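Local coordinates for protein L-amino acid deaminase (Proteus vulgaris, PDB 5I39) that binds FAD and, as a membrane-bound L-amino acid deaminase, probably catalyses the oxidative deamination of L-amino acids, at residues V252-L257 with N355-E360; E105-V110 with T115-G120; G212-A217 with D222-K227. All blocks are in the same frame, centred on the assembly; numbering follows the deposited sequence. Where two conformers were deposited one is given.

Contact 1. Residues V252-L257 with N355-E360; sequences VDVPTL and NPIISE
Ile357 meets Val254, Pro255 and Thr256 almost entirely through one methyl group, CD1. CB of Ile357 points toward the loop 252-257 but is still 5.1 Å from CG1 of Val254. From there the chain forks. CG2 of Ile357 stays back, at 4.8 Å from CG1 of Val254. The other branch lies anti to the carbonyl carbon (chi1 -62°). Its first atom, CG1 of Ile357, only approaches CG1 of Val254, at 4.9 Å. CD1 then continues the branch in an extended line (chi2 172°). This carries the methyl up to the loop. CD1 of Ile357 touches CG1 of Val254 at 3.7 Å, and the two side chains meet at a slant. CD1 of Ile357 also lies 3.9 Å from the carbonyl O of Pro255. That oxygen is buried here and has no hydrogen-bonding partner in the model. The ring atom CD of Pro255 is 4.3 Å from CD1 of Ile357, but the proline was deposited in two conformers, so this approach is less certain. CG2 of Thr256 is a looser neighbour.

Strand 357-360 is an outermost strand of the mixed six-stranded sheet of the Rossmann-type FAD-binding fold. Its antiparallel partner there is strand 367-371. The loop runs from helix 243-248 to strand 257-266, and it lies over one side of that edge strand. Contact between them is apolar. Met247 of helix 243-248 packs on Val254. Arg244 of the same helix forms a salt bridge with Asp253 and a hydrogen bond to the carbonyl O of Val254. On the strand, the neighbouring Ile358 packs instead on Ser383, Leu386 and Thr387 of helix 376-392.

Contact 2. Residues E105-V110 with T115-G120; sequences EMNAKV and TYRTQG
The carbonyl O of Tyr116 is held by two side chains, Asn107 from the helix and Arg117, the next residue in the chain. The stronger bond is local: NH1 of Arg117 donates to this oxygen of Tyr116 at 2.9 Å, with an N-H...O angle of 157°. The oxygen lies close to the guanidinium plane, but NH1 sits well above the carbonyl plane and not on a lone pair. Asn107 adds a weak bond from across the contact. Its ND2 is 3.4 Å from the O of Tyr116, and the bond is bent to 134°.

The two donors are also neighbours, with ND2 of Asn107 3.8 Å from NH1 of Arg117. Amide and guanidinium planes are nearly perpendicular. CB of Arg117 points away from the helix, but the chain bends at chi2 (-73°), and this brings NH1 back to the Tyr116 carbonyl O. Both groups have stronger partners in the intervening turn. OD1 of Asn107 is hydrogen-bonded to OG1 of Thr114, and NH2 of Arg117 forms a salt bridge with OD2 of Asp113. OG1 of Thr114 also accepts the N-H of Tyr116. The turn is thus tied to the amide, the guanidinium and the residue before the strand, which probably fixes the rotation of both flat groups.

This is a helix-turn-strand connection. The selenomethionine Met106 and Val110 pack from helix 106-110 on helix 189-199. The ring of Tyr116 meets Trp103 at the end of helix 90-103. Strand 117-123 pairs in an antiparallel way with strand 182-183 and enters the larger mixed sheet.

Contact 3. Residues G212-A217 with D222-K227; sequences GLETQA and DVVTEK. With EDO (1,2-ethanediol), chain F.
Gly212 and Glu214 are joined to Val224 and Asp222 by four backbone hydrogen bonds, two for each antiparallel pair. In the first pair, N of Val224 donates to O of Gly212 at 2.9 Å, and N of Gly212 returns a longer bond to O of Val224. In the second, N of Glu214 donates to O of Asp222 at 3.1 Å, and N of Asp222 donates to O of Glu214. Leu213 and Val223 form the non-hydrogen-bonded pair between them. Here CA of Leu213 makes a CH...O contact of 3.3 Å with O of Asp222.

Side-chain contacts lie on both faces. On one, CD2 of Leu213 rests 3.9 Å from CG2 of Val223. On the other, Glu214 bends at chi2 (-61°), and its CG methylene makes a van der Waals contact of 3.7 Å with CG2 of Val224, the diagonal neighbour. Its carboxylate stays apart from that of Asp222, with OE1 of Glu214 6.4 Å from OD1 of Asp222. A 1,2-ethanediol, probably from the crystallisation liquor, has a weak hydrogen bond with OG1 of Thr215.

The pairing builds the beta hairpin of strands 210-216 and 219-225. Strand 228-231 flanks the second strand and completes a three-stranded antiparallel sheet. Val223 packs on Ile230 of that strand and on Ala210, an FAD-binding residue, while Leu213 touches Leu250 in a loop.

In the fold
Along the chain the order is contact 2, contact 3, contact 1, each closing before the next opens. None touches another. Contacts 1 and 3 are on the same side of the chain's centre, their centres about 21 Å apart. Contact 2 lies across the chain's centre from contact 1, about 29 Å between centres, and about 38 Å from contact 3. Strand 357-360 edges the six-stranded FAD-binding sheet. The loop of contact 1 runs into the large mixed sheet that holds 117-123 of contact 2, so contact 1 joins the two. Contact 3 is in the separate small antiparallel sheet. The side chains of Thr256, Tyr116 and Val223 lie about 10, 9 and 7 Å from the bound FAD.

Contact 1. Residues V252-L257 with N355-E360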
ATOM      1  N   VAL A 252     -11.435 -12.120 -19.309  1.00 14.52           N
ATOM      2  CA  VAL A 252      -9.990 -12.104 -19.082  1.00 14.40           C
ATOM      3  C   VAL A 252      -9.724 -12.627 -17.676  1.00 14.13           C
ATOM      4  O   VAL A 252     -10.279 -12.107 -16.705  1.00 14.10           O
ATOM      5  CB  VAL A 252      -9.410 -10.680 -19.232  1.00 14.64           C
ATOM      6  CG1 VAL A 252      -7.919 -10.636 -18.897  1.00 15.50           C
ATOM      7  CG2 VAL A 252      -9.648 -10.153 -20.639  1.00 15.76           C
ATOM      8  N   ASP A 253      -8.861 -13.636 -17.579  1.00 14.60           N
ATOM      9  CA  ASP A 253      -8.476 -14.222 -16.300  1.00 15.70           C
ATOM     10  C   ASP A 253      -7.340 -13.427 -15.658  1.00 15.74           C
ATOM     11  O   ASP A 253      -6.301 -13.206 -16.279  1.00 17.37           O
ATOM     12  CB  ASP A 253      -8.031 -15.673 -16.476  1.00 17.72           C
ATOM     13  CG  ASP A 253      -7.664 -16.326 -15.156  1.00 20.08           C
ATOM     14  OD1 ASP A 253      -8.570 -16.558 -14.333  1.00 21.29           O
ATOM     15  OD2 ASP A 253      -6.466 -16.585 -14.931  1.00 23.19           O
ATOM     16  N   VAL A 254      -7.550 -13.011 -14.413  1.00 14.73           N
ATOM     17  CA  VAL A 254      -6.513 -12.362 -13.606  1.00 14.93           C
ATOM     18  C   VAL A 254      -6.261 -13.309 -12.430  1.00 15.12           C
ATOM     19  O   VAL A 254      -7.128 -13.420 -11.556  1.00 15.37           O
ATOM     20  CB  VAL A 254      -6.956 -10.973 -13.102  1.00 15.00           C
ATOM     21  CG1 VAL A 254      -5.846 -10.306 -12.300  1.00 15.33           C
ATOM     22  CG2 VAL A 254      -7.346 -10.085 -14.273  1.00 15.34           C
ATOM     23  N   PRO A 255      -5.111 -14.029 -12.413  1.00 15.11           N
ATOM     24  CA  PRO A 255      -4.875 -14.952 -11.307  0.70 15.40           C
ATOM     25  C   PRO A 255      -4.522 -14.220 -10.007  1.00 15.03           C
ATOM     26  O   PRO A 255      -3.411 -13.702  -9.846  1.00 16.18           O
ATOM     27  CB  PRO A 255      -3.715 -15.813 -11.807  0.70 16.33           C
ATOM     28  CG  PRO A 255      -2.969 -14.932 -12.729  0.70 16.77           C
ATOM     29  CD  PRO A 255      -3.957 -13.966 -13.327  0.70 15.33           C
ATOM     30  N   THR A 256      -5.500 -14.154  -9.117  1.00 13.27           N
ATOM     31  CA  THR A 256      -5.284 -13.719  -7.750  1.00 13.09           C
ATOM     32  C   THR A 256      -5.983 -14.712  -6.845  1.00 13.77           C
ATOM     33  O   THR A 256      -6.968 -15.350  -7.244  1.00 14.98           O
ATOM     34  CB  THR A 256      -5.807 -12.294  -7.464  1.00 12.66           C
ATOM     35  OG1 THR A 256      -7.222 -12.219  -7.684  1.00 12.56           O
ATOM     36  CG2 THR A 256      -5.101 -11.269  -8.339  1.00 13.62           C
ATOM     37  N   LEU A 257      -5.454 -14.866  -5.640  1.00 14.74           N
ATOM     38  CA  LEU A 257      -6.152 -15.601  -4.594  1.00 16.15           C
ATOM     39  C   LEU A 257      -6.243 -14.745  -3.332  1.00 15.34           C
ATOM     40  O   LEU A 257      -5.349 -13.928  -3.064  1.00 14.55           O
ATOM     41  CB  LEU A 257      -5.500 -16.958  -4.318  1.00 18.55           C
ATOM     42  CG  LEU A 257      -5.778 -18.047  -5.367  1.00 19.86           C
ATOM     43  CD1 LEU A 257      -4.906 -19.263  -5.102  1.00 22.20           C
ATOM     44  CD2 LEU A 257      -7.245 -18.460  -5.422  1.00 21.19           C
ATOM     45  N   ASN A 355       3.947 -11.128  -6.625  1.00 11.61           N
ATOM     46  CA  ASN A 355       4.331  -9.838  -7.199  1.00 10.99           C
ATOM     47  C   ASN A 355       3.116  -9.171  -7.848  1.00 10.13           C
ATOM     48  O   ASN A 355       2.138  -9.846  -8.163  1.00 10.10           O
ATOM     49  CB  ASN A 355       5.470 -10.016  -8.200  1.00 11.46           C
ATOM     50  CG  ASN A 355       6.735 -10.537  -7.546  1.00 12.19           C
ATOM     51  OD1 ASN A 355       6.990 -10.283  -6.366  1.00 13.29           O
ATOM     52  ND2 ASN A 355       7.532 -11.276  -8.306  1.00 12.72           N
ATOM     53  N   PRO A 356       3.165  -7.837  -8.047  1.00  9.42           N
ATOM     54  CA  PRO A 356       2.002  -7.127  -8.582  1.00  9.22           C
ATOM     55  C   PRO A 356       1.608  -7.510 -10.004  1.00  9.17           C
ATOM     56  O   PRO A 356       2.399  -8.113 -10.738  1.00  9.57           O
ATOM     57  CB  PRO A 356       2.453  -5.657  -8.554  1.00  8.96           C
ATOM     58  CG  PRO A 356       3.503  -5.596  -7.502  1.00  9.06           C
ATOM     59  CD  PRO A 356       4.234  -6.896  -7.663  1.00  9.12           C
ATOM     60  N   ILE A 357       0.375  -7.164 -10.362  1.00  8.84           N
ATOM     61  CA  ILE A 357      -0.072  -7.198 -11.755  1.00  9.12           C
ATOM     62  C   ILE A 357      -0.267  -5.750 -12.188  1.00  9.05           C
ATOM     63  O   ILE A 357      -1.209  -5.079 -11.760  1.00  9.31           O
ATOM     64  CB  ILE A 357      -1.333  -8.057 -11.965  1.00  9.62           C
ATOM     65  CG1 ILE A 357      -1.031  -9.511 -11.568  1.00  9.96           C
ATOM     66  CG2 ILE A 357      -1.772  -7.992 -13.424  1.00 10.10           C
ATOM     67  CD1 ILE A 357      -2.233 -10.438 -11.545  1.00 10.78           C
ATOM     68  N   ILE A 358       0.668  -5.281 -13.009  1.00  8.72           N
ATOM     69  CA  ILE A 358       0.684  -3.920 -13.537  1.00  8.92           C
ATOM     70  C   ILE A 358       0.925  -4.140 -15.018  1.00  9.26           C
ATOM     71  O   ILE A 358       2.052  -4.415 -15.423  1.00  9.69           O
ATOM     72  CB  ILE A 358       1.816  -3.064 -12.931  1.00  9.27           C
ATOM     73  CG1 ILE A 358       1.738  -3.041 -11.398  1.00  9.60           C
ATOM     74  CG2 ILE A 358       1.745  -1.643 -13.483  1.00  9.92           C
ATOM     75  CD1 ILE A 358       3.045  -2.659 -10.732  1.00  9.55           C
ATOM     76  N   SER A 359      -0.128  -4.071 -15.825  1.00  9.72           N
ATOM     77  CA  SER A 359      -0.076  -4.702 -17.139  1.00 10.53           C
ATOM     78  C   SER A 359      -1.052  -4.141 -18.145  1.00 11.19           C
ATOM     79  O   SER A 359      -2.149  -3.715 -17.795  1.00 11.78           O
ATOM     80  CB  SER A 359      -0.367  -6.198 -16.972  1.00 10.54           C
ATOM     81  OG  SER A 359      -0.120  -6.929 -18.162  1.00 10.99           O
ATOM     82  N   GLU A 360      -0.648  -4.198 -19.414  1.00 11.64           N
ATOM     83  CA  GLU A 360      -1.584  -4.090 -20.519  1.00 12.79           C
ATOM     84  C   GLU A 360      -2.440  -5.349 -20.577  1.00 13.34           C
ATOM     85  O   GLU A 360      -2.097  -6.390 -20.010  1.00 12.52           O
ATOM     86  CB  GLU A 360      -0.846  -3.934 -21.847  1.00 13.82           C
ATOM     87  CG  GLU A 360      -0.006  -2.677 -21.954  1.00 16.34           C
ATOM     88  CD  GLU A 360       0.628  -2.519 -23.323  1.00 18.61           C
ATOM     89  OE1 GLU A 360      -0.122  -2.380 -24.311  1.00 23.58           O
ATOM     90  OE2 GLU A 360       1.872  -2.533 -23.413  1.00 19.34           O
TER

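Contact 2. Residues E105-V110 with T115-G120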
ATOM      1  N   GLU A 105       9.181  12.338  -0.646  1.00  7.80           N
ATOM      2  CA  GLU A 105       8.807  13.600  -1.282  1.00  8.08           C
ATOM      3  C   GLU A 105       7.345  13.997  -1.063  1.00  7.84           C
ATOM      4  O   GLU A 105       6.946  15.089  -1.468  1.00  8.04           O
ATOM      5  CB  GLU A 105       9.038  13.491  -2.795  1.00  8.55           C
ATOM      6  CG  GLU A 105      10.475  13.182  -3.198  1.00  9.29           C
ATOM      7  CD  GLU A 105      10.646  12.794  -4.659  1.00 10.33           C
ATOM      8  OE1 GLU A 105       9.662  12.431  -5.324  1.00 10.86           O
ATOM      9  OE2 GLU A 105      11.793  12.832  -5.136  1.00 11.69           O
HETATM   10  N   MSE A 106       6.533  13.135  -0.454  1.00  7.60           N
HETATM   11  CA  MSE A 106       5.073  13.273  -0.557  1.00  7.69           C
HETATM   12  C   MSE A 106       4.504  14.416   0.245  1.00  7.50           C
HETATM   13  O   MSE A 106       3.630  15.124  -0.250  1.00  7.83           O
HETATM   14  CB  MSE A 106       4.361  11.976  -0.183  1.00  7.93           C
HETATM   15  CG  MSE A 106       2.936  11.912  -0.739  1.00  8.72           C
HETATM   16 SE   MSE A 106       2.889  11.686  -2.690  1.00 10.60          SE
HETATM   17  CE  MSE A 106       3.517   9.819  -2.723  1.00 11.23           C
ATOM     18  N   ASN A 107       4.956  14.616   1.480  1.00  7.60           N
ATOM     19  CA  ASN A 107       4.446  15.750   2.256  1.00  7.91           C
ATOM     20  C   ASN A 107       4.769  17.081   1.581  1.00  7.60           C
ATOM     21  O   ASN A 107       3.941  17.998   1.580  1.00  7.79           O
ATOM     22  CB  ASN A 107       4.984  15.744   3.684  1.00  8.15           C
ATOM     23  CG  ASN A 107       4.460  14.585   4.510  1.00  8.71           C
ATOM     24  OD1 ASN A 107       3.485  13.927   4.149  1.00  9.03           O
ATOM     25  ND2 ASN A 107       5.103  14.340   5.643  1.00 10.41           N
ATOM     26  N   ALA A 108       5.954  17.175   0.983  1.00  7.52           N
ATOM     27  CA  ALA A 108       6.322  18.366   0.222  1.00  7.72           C
ATOM     28  C   ALA A 108       5.511  18.520  -1.066  1.00  7.64           C
ATOM     29  O   ALA A 108       5.261  19.643  -1.497  1.00  8.08           O
ATOM     30  CB  ALA A 108       7.809  18.360  -0.083  1.00  8.00           C
ATOM     31  N   LYS A 109       5.117  17.404  -1.673  1.00  7.72           N
ATOM     32  CA  LYS A 109       4.298  17.435  -2.888  1.00  7.86           C
ATOM     33  C   LYS A 109       2.866  17.895  -2.609  1.00  7.95           C
ATOM     34  O   LYS A 109       2.290  18.646  -3.382  1.00  8.16           O
ATOM     35  CB  LYS A 109       4.283  16.067  -3.574  1.00  8.25           C
ATOM     36  CG  LYS A 109       3.491  16.065  -4.869  1.00  8.72           C
ATOM     37  CD  LYS A 109       3.696  14.803  -5.677  1.00  9.26           C
ATOM     38  CE  LYS A 109       2.918  14.905  -6.973  1.00  9.87           C
ATOM     39  NZ  LYS A 109       3.241  13.779  -7.882  1.00 10.51           N
ATOM     40  N   VAL A 110       2.284  17.417  -1.517  1.00  8.08           N
ATOM     41  CA  VAL A 110       0.910  17.791  -1.178  1.00  8.51           C
ATOM     42  C   VAL A 110       0.881  19.109  -0.392  1.00  8.46           C
ATOM     43  O   VAL A 110      -0.063  19.888  -0.513  1.00  9.03           O
ATOM     44  CB  VAL A 110       0.199  16.659  -0.403  1.00  9.22           C
ATOM     45  CG1 VAL A 110      -1.247  17.024  -0.100  1.00  9.38           C
ATOM     46  CG2 VAL A 110       0.243  15.362  -1.203  1.00  9.65           C
ATOM     47  N   THR A 115       1.046  11.821   7.002  1.00  7.75           N
ATOM     48  CA  THR A 115       1.590  10.958   8.076  1.00  7.77           C
ATOM     49  C   THR A 115       2.832  10.168   7.671  1.00  7.57           C
ATOM     50  O   THR A 115       3.394   9.471   8.514  1.00  7.94           O
ATOM     51  CB  THR A 115       0.578  10.021   8.787  1.00  8.11           C
ATOM     52  OG1 THR A 115       0.175   8.950   7.923  1.00  8.10           O
ATOM     53  CG2 THR A 115      -0.614  10.795   9.298  1.00  8.69           C
ATOM     54  N   TYR A 116       3.304  10.295   6.429  1.00  7.41           N
ATOM     55  CA  TYR A 116       4.518   9.578   6.057  1.00  7.51           C
ATOM     56  C   TYR A 116       5.690  10.072   6.897  1.00  7.56           C
ATOM     57  O   TYR A 116       5.892  11.287   7.040  1.00  7.60           O
ATOM     58  CB  TYR A 116       4.878   9.701   4.581  1.00  7.52           C
ATOM     59  CG  TYR A 116       5.987   8.732   4.212  1.00  7.58           C
ATOM     60  CD1 TYR A 116       5.711   7.382   4.031  1.00  7.54           C
ATOM     61  CD2 TYR A 116       7.312   9.148   4.094  1.00  7.60           C
ATOM     62  CE1 TYR A 116       6.709   6.468   3.723  1.00  7.48           C
ATOM     63  CE2 TYR A 116       8.321   8.244   3.783  1.00  7.64           C
ATOM     64  CZ  TYR A 116       8.012   6.908   3.590  1.00  7.44           C
ATOM     65  OH  TYR A 116       8.984   5.993   3.257  1.00  7.97           O
ATOM     66  N   ARG A 117       6.444   9.120   7.442  1.00  7.51           N
ATOM     67  CA  ARG A 117       7.659   9.398   8.197  1.00  7.76           C
ATOM     68  C   ARG A 117       8.735   8.422   7.769  1.00  7.87           C
ATOM     69  O   ARG A 117       8.449   7.252   7.508  1.00  8.12           O
ATOM     70  CB  ARG A 117       7.426   9.213   9.700  1.00  7.94           C
ATOM     71  CG  ARG A 117       6.357  10.110  10.306  1.00  8.28           C
ATOM     72  CD  ARG A 117       6.813  11.553  10.417  1.00  8.69           C
ATOM     73  NE  ARG A 117       5.792  12.395  11.045  1.00  8.74           N
ATOM     74  CZ  ARG A 117       4.765  12.974  10.420  1.00  8.47           C
ATOM     75  NH1 ARG A 117       4.591  12.838   9.107  1.00  8.36           N
ATOM     76  NH2 ARG A 117       3.908  13.712  11.116  1.00  8.84           N
ATOM     77  N   THR A 118       9.971   8.904   7.712  1.00  7.94           N
ATOM     78  CA  THR A 118      11.129   8.022   7.612  1.00  7.95           C
ATOM     79  C   THR A 118      11.476   7.634   9.045  1.00  8.22           C
ATOM     80  O   THR A 118      11.905   8.469   9.842  1.00  9.55           O
ATOM     81  CB  THR A 118      12.285   8.700   6.872  1.00  8.37           C
ATOM     82  OG1 THR A 118      11.881   8.939   5.521  1.00  8.57           O
ATOM     83  CG2 THR A 118      13.506   7.811   6.837  1.00  9.06           C
ATOM     84  N   GLN A 119      11.254   6.361   9.351  1.00  8.00           N
ATOM     85  CA  GLN A 119      11.157   5.867  10.719  1.00  8.20           C
ATOM     86  C   GLN A 119      12.263   4.903  11.134  1.00  7.95           C
ATOM     87  O   GLN A 119      12.767   4.989  12.257  1.00  8.42           O
ATOM     88  CB  GLN A 119       9.807   5.172  10.864  1.00  8.59           C
ATOM     89  CG  GLN A 119       9.582   4.473  12.186  1.00  9.17           C
ATOM     90  CD  GLN A 119       8.180   3.936  12.268  1.00  9.03           C
ATOM     91  OE1 GLN A 119       7.802   3.058  11.493  1.00  8.56           O
ATOM     92  NE2 GLN A 119       7.388   4.466  13.190  1.00  9.89           N
ATOM     93  N   GLY A 120      12.594   3.954  10.267  1.00  7.93           N
ATOM     94  CA  GLY A 120      13.541   2.904  10.614  1.00  7.81           C
ATOM     95  C   GLY A 120      12.852   1.676  11.182  1.00  7.90           C
ATOM     96  O   GLY A 120      11.885   1.776  11.944  1.00  8.13           O
TER

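Contact 3. Residues G212-A217 with D222-K227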
ATOM      1  N   GLY A 212     -19.089  -2.417 -16.701  1.00 11.81           N
ATOM      2  CA  GLY A 212     -18.469  -2.973 -17.894  1.00 12.05           C
ATOM      3  C   GLY A 212     -18.018  -1.892 -18.848  1.00 11.92           C
ATOM      4  O   GLY A 212     -17.880  -0.723 -18.460  1.00 11.75           O
ATOM      5  N   LEU A 213     -17.803  -2.299 -20.096  1.00 12.09           N
ATOM      6  CA  LEU A 213     -17.332  -1.423 -21.159  1.00 12.92           C
ATOM      7  C   LEU A 213     -18.241  -1.528 -22.370  1.00 13.49           C
ATOM      8  O   LEU A 213     -19.011  -2.483 -22.515  1.00 14.14           O
ATOM      9  CB  LEU A 213     -15.921  -1.822 -21.598  1.00 13.51           C
ATOM     10  CG  LEU A 213     -14.835  -1.932 -20.536  1.00 13.50           C
ATOM     11  CD1 LEU A 213     -13.546  -2.433 -21.168  1.00 14.52           C
ATOM     12  CD2 LEU A 213     -14.613  -0.594 -19.852  1.00 13.40           C
ATOM     13  N   GLU A 214     -18.137  -0.532 -23.242  1.00 13.69           N
ATOM     14  CA  GLU A 214     -18.585  -0.664 -24.625  1.00 14.37           C
ATOM     15  C   GLU A 214     -17.401  -0.335 -25.512  1.00 14.93           C
ATOM     16  O   GLU A 214     -16.485   0.394 -25.106  1.00 14.26           O
ATOM     17  CB  GLU A 214     -19.770   0.255 -24.933  1.00 15.02           C
ATOM     18  CG  GLU A 214     -20.997   0.041 -24.048  1.00 16.24           C
ATOM     19  CD  GLU A 214     -21.608  -1.353 -24.130  1.00 17.38           C
ATOM     20  OE1 GLU A 214     -21.419  -2.056 -25.141  1.00 18.28           O
ATOM     21  OE2 GLU A 214     -22.306  -1.751 -23.174  1.00 18.62           O
ATOM     22  N   THR A 215     -17.413  -0.901 -26.714  1.00 15.59           N
ATOM     23  CA  THR A 215     -16.349  -0.695 -27.690  1.00 16.57           C
ATOM     24  C   THR A 215     -16.933  -0.344 -29.058  1.00 17.58           C
ATOM     25  O   THR A 215     -18.105  -0.614 -29.336  1.00 19.08           O
ATOM     26  CB  THR A 215     -15.450  -1.942 -27.826  1.00 18.19           C
ATOM     27  OG1 THR A 215     -16.227  -3.052 -28.291  1.00 20.58           O
ATOM     28  CG2 THR A 215     -14.798  -2.306 -26.491  1.00 18.86           C
ATOM     29  N   GLN A 216     -16.101   0.277 -29.890  1.00 17.59           N
ATOM     30  CA  GLN A 216     -16.431   0.585 -31.281  1.00 17.97           C
ATOM     31  C   GLN A 216     -15.175   0.369 -32.118  1.00 18.00           C
ATOM     32  O   GLN A 216     -14.126   0.940 -31.820  1.00 17.19           O
ATOM     33  CB  GLN A 216     -16.955   2.025 -31.420  1.00 19.50           C
ATOM     34  CG  GLN A 216     -16.021   3.128 -30.936  1.00 21.75           C
ATOM     35  CD  GLN A 216     -16.713   4.475 -30.782  1.00 23.25           C
ATOM     36  OE1 GLN A 216     -17.713   4.753 -31.446  1.00 25.40           O
ATOM     37  NE2 GLN A 216     -16.174   5.327 -29.909  1.00 24.61           N
ATOM     38  N   ALA A 217     -15.270  -0.494 -33.130  1.00 17.73           N
ATOM     39  CA  ALA A 217     -14.142  -0.798 -34.029  1.00 17.94           C
ATOM     40  C   ALA A 217     -12.852  -1.233 -33.302  1.00 18.96           C
ATOM     41  O   ALA A 217     -11.745  -0.856 -33.697  1.00 19.42           O
ATOM     42  CB  ALA A 217     -13.869   0.397 -34.944  1.00 17.29           C
ATOM     43  N   ASP A 222     -16.793   3.466 -24.009  1.00 13.57           N
ATOM     44  CA  ASP A 222     -17.470   3.847 -22.775  1.00 13.57           C
ATOM     45  C   ASP A 222     -17.061   2.961 -21.627  1.00 12.77           C
ATOM     46  O   ASP A 222     -16.750   1.789 -21.822  1.00 12.90           O
ATOM     47  CB  ASP A 222     -18.991   3.704 -22.906  1.00 14.82           C
ATOM     48  CG  ASP A 222     -19.574   4.554 -24.002  1.00 16.40           C
ATOM     49  OD1 ASP A 222     -19.584   4.084 -25.160  1.00 16.49           O
ATOM     50  OD2 ASP A 222     -20.012   5.685 -23.705  1.00 19.36           O
ATOM     51  N   VAL A 223     -17.083   3.535 -20.430  1.00 12.27           N
ATOM     52  CA  VAL A 223     -17.210   2.760 -19.207  1.00 11.95           C
ATOM     53  C   VAL A 223     -18.667   2.886 -18.781  1.00 12.21           C
ATOM     54  O   VAL A 223     -19.191   3.995 -18.646  1.00 12.84           O
ATOM     55  CB  VAL A 223     -16.261   3.252 -18.104  1.00 11.92           C
ATOM     56  CG1 VAL A 223     -16.516   2.520 -16.790  1.00 12.03           C
ATOM     57  CG2 VAL A 223     -14.821   3.038 -18.537  1.00 11.56           C
ATOM     58  N   VAL A 224     -19.314   1.740 -18.597  1.00 12.28           N
ATOM     59  CA  VAL A 224     -20.717   1.679 -18.216  1.00 12.77           C
ATOM     60  C   VAL A 224     -20.774   1.536 -16.705  1.00 12.86           C
ATOM     61  O   VAL A 224     -20.228   0.587 -16.147  1.00 12.91           O
ATOM     62  CB  VAL A 224     -21.431   0.493 -18.897  1.00 13.14           C
ATOM     63  CG1 VAL A 224     -22.907   0.449 -18.513  1.00 13.59           C
ATOM     64  CG2 VAL A 224     -21.293   0.595 -20.408  1.00 13.83           C
ATOM     65  N   THR A 225     -21.424   2.489 -16.048  1.00 13.85           N
ATOM     66  CA  THR A 225     -21.567   2.460 -14.598  1.00 16.19           C
ATOM     67  C   THR A 225     -23.020   2.229 -14.251  1.00 18.48           C
ATOM     68  O   THR A 225     -23.886   2.204 -15.130  1.00 19.92           O
ATOM     69  CB  THR A 225     -21.077   3.763 -13.917  1.00 16.70           C
ATOM     70  OG1 THR A 225     -22.056   4.801 -14.059  1.00 18.78           O
ATOM     71  CG2 THR A 225     -19.738   4.217 -14.484  1.00 16.77           C
ATOM     72  N   GLU A 226     -23.287   2.073 -12.961  1.00 19.52           N
ATOM     73  CA  GLU A 226     -24.664   2.015 -12.475  1.00 22.36           C
ATOM     74  C   GLU A 226     -25.399   3.365 -12.640  1.00 24.82           C
ATOM     75  O   GLU A 226     -26.630   3.389 -12.664  1.00 28.96           O
ATOM     76  CB  GLU A 226     -24.709   1.528 -11.022  1.00 22.26           C
ATOM     77  CG  GLU A 226     -24.200   2.516  -9.989  1.00 22.00           C
ATOM     78  CD  GLU A 226     -24.203   1.930  -8.593  1.00 21.65           C
ATOM     79  OE1 GLU A 226     -25.296   1.674  -8.052  1.00 24.41           O
ATOM     80  OE2 GLU A 226     -23.110   1.725  -8.039  1.00 19.33           O
ATOM     81  N   LYS A 227     -24.638   4.462 -12.740  1.00 25.92           N
ATOM     82  CA  LYS A 227     -25.168   5.823 -12.982  1.00 27.08           C
ATOM     83  C   LYS A 227     -25.115   6.300 -14.448  1.00 26.80           C
ATOM     84  O   LYS A 227     -25.236   7.502 -14.709  1.00 29.57           O
ATOM     85  CB  LYS A 227     -24.393   6.835 -12.121  1.00 26.98           C
ATOM     86  CG  LYS A 227     -24.475   6.587 -10.626  1.00 27.76           C
TER
HETATM   87  C1  EDO F 505     -16.906  -5.080 -23.803  1.00 33.18           C
HETATM   88  O1  EDO F 505     -17.899  -5.914 -23.201  1.00 31.04           O
HETATM   89  C2  EDO F 505     -16.984  -5.195 -25.323  1.00 35.61           C
HETATM   90  O2  EDO F 505     -18.077  -4.436 -25.863  1.00 38.11           O